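PDB 2COV: beta-1,3-xylanase from Alcaligenes sp., which binds beta-1,3-xylan through the family 31 carbohydrate-binding module described here and, as a complete enzyme, probably hydrolyses this polysaccharide. Local coordinates for residues F15-V18 / S19-E22; N60-G64 / Q65-L69. All coordinates share one frame; numbering follows the deposited sequence.

Interaction 1: residues F15-V18 / S19-E22; sequences FNYV and SDQE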
# COMPACT_ATOMS: atom_id res chain seq x y z
N PHE A 15 10.78 -2.23 -21.37
CA PHE A 15 10.43 -0.97 -22.04
C PHE A 15 11.04 -0.87 -23.40
O PHE A 15 12.05 -1.50 -23.70
CB PHE A 15 10.80 0.24 -21.20
CG PHE A 15 12.27 0.46 -21.14
CD1 PHE A 15 13.05 -0.17 -20.21
CD2 PHE A 15 12.91 1.30 -22.06
CE1 PHE A 15 14.44 0.02 -20.17
CE2 PHE A 15 14.30 1.47 -22.03
CZ PHE A 15 15.07 0.89 -21.06
N ASN A 16 10.39 -0.05 -24.25
CA ASN A 16 10.90 0.39 -25.50
C ASN A 16 11.13 1.88 -25.52
O ASN A 16 10.32 2.67 -25.02
CB ASN A 16 9.89 0.13 -26.63
CG ASN A 16 9.59 -1.33 -26.84
OD1 ASN A 16 10.51 -2.14 -27.00
ND2 ASN A 16 8.30 -1.68 -26.89
N TYR A 17 12.24 2.29 -26.11
CA TYR A 17 12.39 3.66 -26.55
C TYR A 17 11.39 3.96 -27.70
O TYR A 17 11.32 3.21 -28.64
CB TYR A 17 13.84 3.87 -26.99
CG TYR A 17 14.12 5.15 -27.75
CD1 TYR A 17 14.01 5.21 -29.14
CD2 TYR A 17 14.56 6.28 -27.09
CE1 TYR A 17 14.32 6.39 -29.83
CE2 TYR A 17 14.88 7.44 -27.79
CZ TYR A 17 14.75 7.48 -29.11
OH TYR A 17 15.09 8.64 -29.85
N VAL A 18 10.67 5.05 -27.56
CA VAL A 18 9.74 5.52 -28.62
C VAL A 18 10.36 6.74 -29.28
O VAL A 18 10.47 6.78 -30.52
CB VAL A 18 8.35 5.82 -28.06
CG1 VAL A 18 7.42 6.36 -29.13
CG2 VAL A 18 7.72 4.57 -27.42
N SER A 19 10.74 7.71 -28.46
CA SER A 19 11.49 8.87 -28.96
C SER A 19 12.26 9.40 -27.79
O SER A 19 12.14 8.89 -26.69
CB SER A 19 10.55 9.91 -29.51
OG SER A 19 9.81 10.53 -28.47
N ASP A 20 13.03 10.46 -28.00
CA ASP A 20 13.85 10.97 -26.93
C ASP A 20 13.00 11.44 -25.74
O ASP A 20 13.57 11.49 -24.64
CB ASP A 20 14.65 12.18 -27.42
CG ASP A 20 15.87 11.81 -28.21
OD1 ASP A 20 16.13 10.59 -28.50
OD2 ASP A 20 16.61 12.80 -28.51
N GLN A 21 11.71 11.71 -25.87
CA GLN A 21 10.99 12.09 -24.66
C GLN A 21 9.83 11.13 -24.35
O GLN A 21 8.98 11.49 -23.61
CB GLN A 21 10.48 13.50 -24.69
CG GLN A 21 9.45 13.64 -25.81
CD GLN A 21 10.11 14.18 -27.03
OE1 GLN A 21 10.19 13.48 -28.06
NE2 GLN A 21 10.67 15.41 -26.90
N GLU A 22 9.82 9.94 -24.93
CA GLU A 22 8.74 8.98 -24.69
C GLU A 22 9.28 7.54 -24.54
O GLU A 22 10.06 7.05 -25.36
CB GLU A 22 7.68 8.99 -25.81
CG GLU A 22 6.64 10.18 -25.71
CD GLU A 22 5.41 9.97 -26.56
OE1 GLU A 22 4.42 10.70 -26.22
OE2 GLU A 22 5.46 9.10 -27.51

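Interaction 2: residues N60-G64 / Q65-L69; sequences NAVLG and QDYKL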
# COMPACT_ATOMS: atom_id res chain seq x y z
N ASN A 60 5.86 10.19 -20.82
CA ASN A 60 6.98 11.12 -20.95
C ASN A 60 8.17 10.58 -20.17
O ASN A 60 7.97 10.06 -19.06
CB ASN A 60 6.62 12.49 -20.39
CG ASN A 60 5.44 13.14 -21.07
OD1 ASN A 60 5.31 13.14 -22.30
ND2 ASN A 60 4.58 13.70 -20.26
N ALA A 61 9.36 10.73 -20.67
CA ALA A 61 10.58 10.33 -19.96
C ALA A 61 11.77 11.10 -20.48
O ALA A 61 11.71 11.77 -21.52
CB ALA A 61 10.82 8.83 -20.09
N VAL A 62 12.89 10.95 -19.80
CA VAL A 62 14.14 11.65 -20.17
C VAL A 62 15.24 10.60 -20.25
O VAL A 62 15.46 9.86 -19.31
CB VAL A 62 14.50 12.70 -19.14
CG1 VAL A 62 15.88 13.31 -19.43
CG2 VAL A 62 13.45 13.73 -19.11
N LEU A 63 15.90 10.50 -21.38
CA LEU A 63 16.99 9.56 -21.55
C LEU A 63 18.04 9.71 -20.46
O LEU A 63 18.46 10.84 -20.16
CB LEU A 63 17.65 9.70 -22.92
CG LEU A 63 16.90 9.12 -24.09
CD1 LEU A 63 17.49 9.72 -25.37
CD2 LEU A 63 16.96 7.60 -24.03
N GLY A 64 18.47 8.57 -19.88
CA GLY A 64 19.48 8.53 -18.84
C GLY A 64 18.96 8.67 -17.46
O GLY A 64 19.76 8.51 -16.52
N GLN A 65 17.68 8.96 -17.28
CA GLN A 65 17.08 9.00 -15.97
C GLN A 65 16.57 7.61 -15.57
O GLN A 65 16.39 6.74 -16.41
CB GLN A 65 15.95 10.03 -15.91
CG GLN A 65 16.50 11.44 -16.05
CD GLN A 65 17.36 11.89 -14.91
OE1 GLN A 65 18.56 12.25 -15.10
NE2 GLN A 65 16.77 11.97 -13.75
N ASP A 66 16.54 7.41 -14.26
CA ASP A 66 16.13 6.13 -13.67
C ASP A 66 14.67 6.22 -13.30
O ASP A 66 14.22 7.23 -12.77
CB ASP A 66 16.90 5.84 -12.39
CG ASP A 66 18.36 5.78 -12.60
OD1 ASP A 66 19.11 6.14 -11.62
OD2 ASP A 66 18.76 5.38 -13.71
N TYR A 67 13.91 5.14 -13.52
CA TYR A 67 12.49 5.09 -13.30
C TYR A 67 12.11 3.77 -12.64
O TYR A 67 12.70 2.73 -12.94
CB TYR A 67 11.75 5.16 -14.66
CG TYR A 67 11.91 6.51 -15.34
CD1 TYR A 67 12.89 6.70 -16.31
CD2 TYR A 67 11.13 7.58 -14.96
CE1 TYR A 67 13.08 7.94 -16.90
CE2 TYR A 67 11.31 8.85 -15.57
CZ TYR A 67 12.32 9.00 -16.51
OH TYR A 67 12.53 10.20 -17.09
N LYS A 68 11.05 3.82 -11.87
CA LYS A 68 10.39 2.59 -11.39
C LYS A 68 9.29 2.22 -12.38
O LYS A 68 8.36 3.04 -12.64
CB LYS A 68 9.81 2.81 -10.04
CG LYS A 68 9.04 1.63 -9.45
CD LYS A 68 8.26 2.11 -8.16
CE LYS A 68 7.37 1.11 -7.53
NZ LYS A 68 6.70 1.84 -6.38
N LEU A 69 9.37 1.02 -12.92
CA LEU A 69 8.23 0.49 -13.71
C LEU A 69 7.33 -0.29 -12.80
O LEU A 69 7.81 -1.05 -11.95
CB LEU A 69 8.77 -0.47 -14.79
CG LEU A 69 9.92 0.01 -15.70
CD1 LEU A 69 10.19 -1.02 -16.81
CD2 LEU A 69 9.62 1.40 -16.24
O HOH W 1 19.54 12.11 -17.96
O HOH W 2 20.58 7.42 -14.21

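Interaction 1: residues F15-V18 / S19-E22
Tyr17 and Asp20 find each other through two different first torsions. The tyrosine CG stands anti to its own nitrogen (chi1 168°), which lays the ring forward along the chain, while the aspartate CG is anti to its carbonyl carbon (chi1 -80°) and brings the carboxylate back to meet it. The Tyr17 hydroxyl donates to Asp20 OD1, with 2.6 Å between Tyr17 OH and Asp20 OD1. This oxygen lies at the ring edge, in the ring plane, yet the hydroxyl reaches it on its anti side and well off the carboxylate plane, the two planes being 64° apart. Of the two residues between them, Ser19 lies against the ring, its CA over one face and offset toward the rim, and Tyr17 CE2 comes within 3.3 Å of Ser19 C. In the backbone, Glu22 O takes two donors, Val18 N at 3.0 Å and Ser19 N at 3.2 Å, while Glu22 N returns a bond of 3.1 Å to Ser19 O. Val18 and Ser19 both face Glu22, a classic beta bulge that shares Ser19 and Glu22 with the type I turn closing the beta hairpin of strands 13-19 and 22-28.

Interaction 2: residues N60-G64 / Q65-L69
Gln65, Tyr67 and Gly64 have the most surface buried where segment 60-64 folds back on segment 65-69, and each illustrates a different way of fixing a turn. Gln65 closes the type II turn that starts at Val62: its backbone nitrogen donates to the carbonyl of Val62, with 3.1 Å from Gln65 N to Val62 O and an N-H...O angle of 161°. Its side chain then lies next to that of Val62, both pointing the same way, so that Gln65 CG rests 3.9 Å from Val62 CB. A bend at chi2 (-67°) turns the amide back over the turn, where one water donates to both Gln65 OE1 (3.0 Å) and Leu63 O (2.8 Å).

Gly64 holds the third position of the turn with a positive phi of 88°, a conformation that glycine adopts readily. A second water donates to Gly64 O and to Asp66 OD2, and this carboxylate oxygen is also engaged by Thr89.

Tyr67 reaches back from the start of strand 66-75. Its hydroxyl accepts the backbone N-H of Val62, at 2.8 Å from Val62 N to Tyr67 OH, and Val62 O lies in the ring plane near the CE1 edge. The Val62 side chain crosses the tyrosine at about a right angle, while Ala61 CB approaches the ring obliquely, 3.9 Å from Tyr67 CZ.

Between the two segments apolar touches are few, though Ala61 and Leu63 also pack on Phe90. A phenol serves a backbone N-H in a loop that carries the chain between two strands, 54-60 and 66-75, not paired with each other, and two waters tie turn carbonyls to the side chains that follow, which suggests that ordered water helps to hold this surface turn.

In the fold
Interactions 1 and 2 are two neighbouring surface turns, their centres about 9 Å apart on the same side of the module's centre. The first connects strands 13-19 and 22-28; the second leads from strand 54-60, which pairs with 22-28, to strand 66-75. A probable hydrogen bond of 3.1 Å from Ala61 N to Gln21 O joins their backbones, extending that strand pairing into the turns. Leu63 of interaction 2 packs on interaction 1, its CD1 3.5 Å from Asp20 OD1 and its CD2 4.1 Å from Tyr17 CD2. Phe90 touches both turns, packing against Tyr17 as well as Ala61 and Leu63, and Ile23 is shared by Phe15 and Ala61.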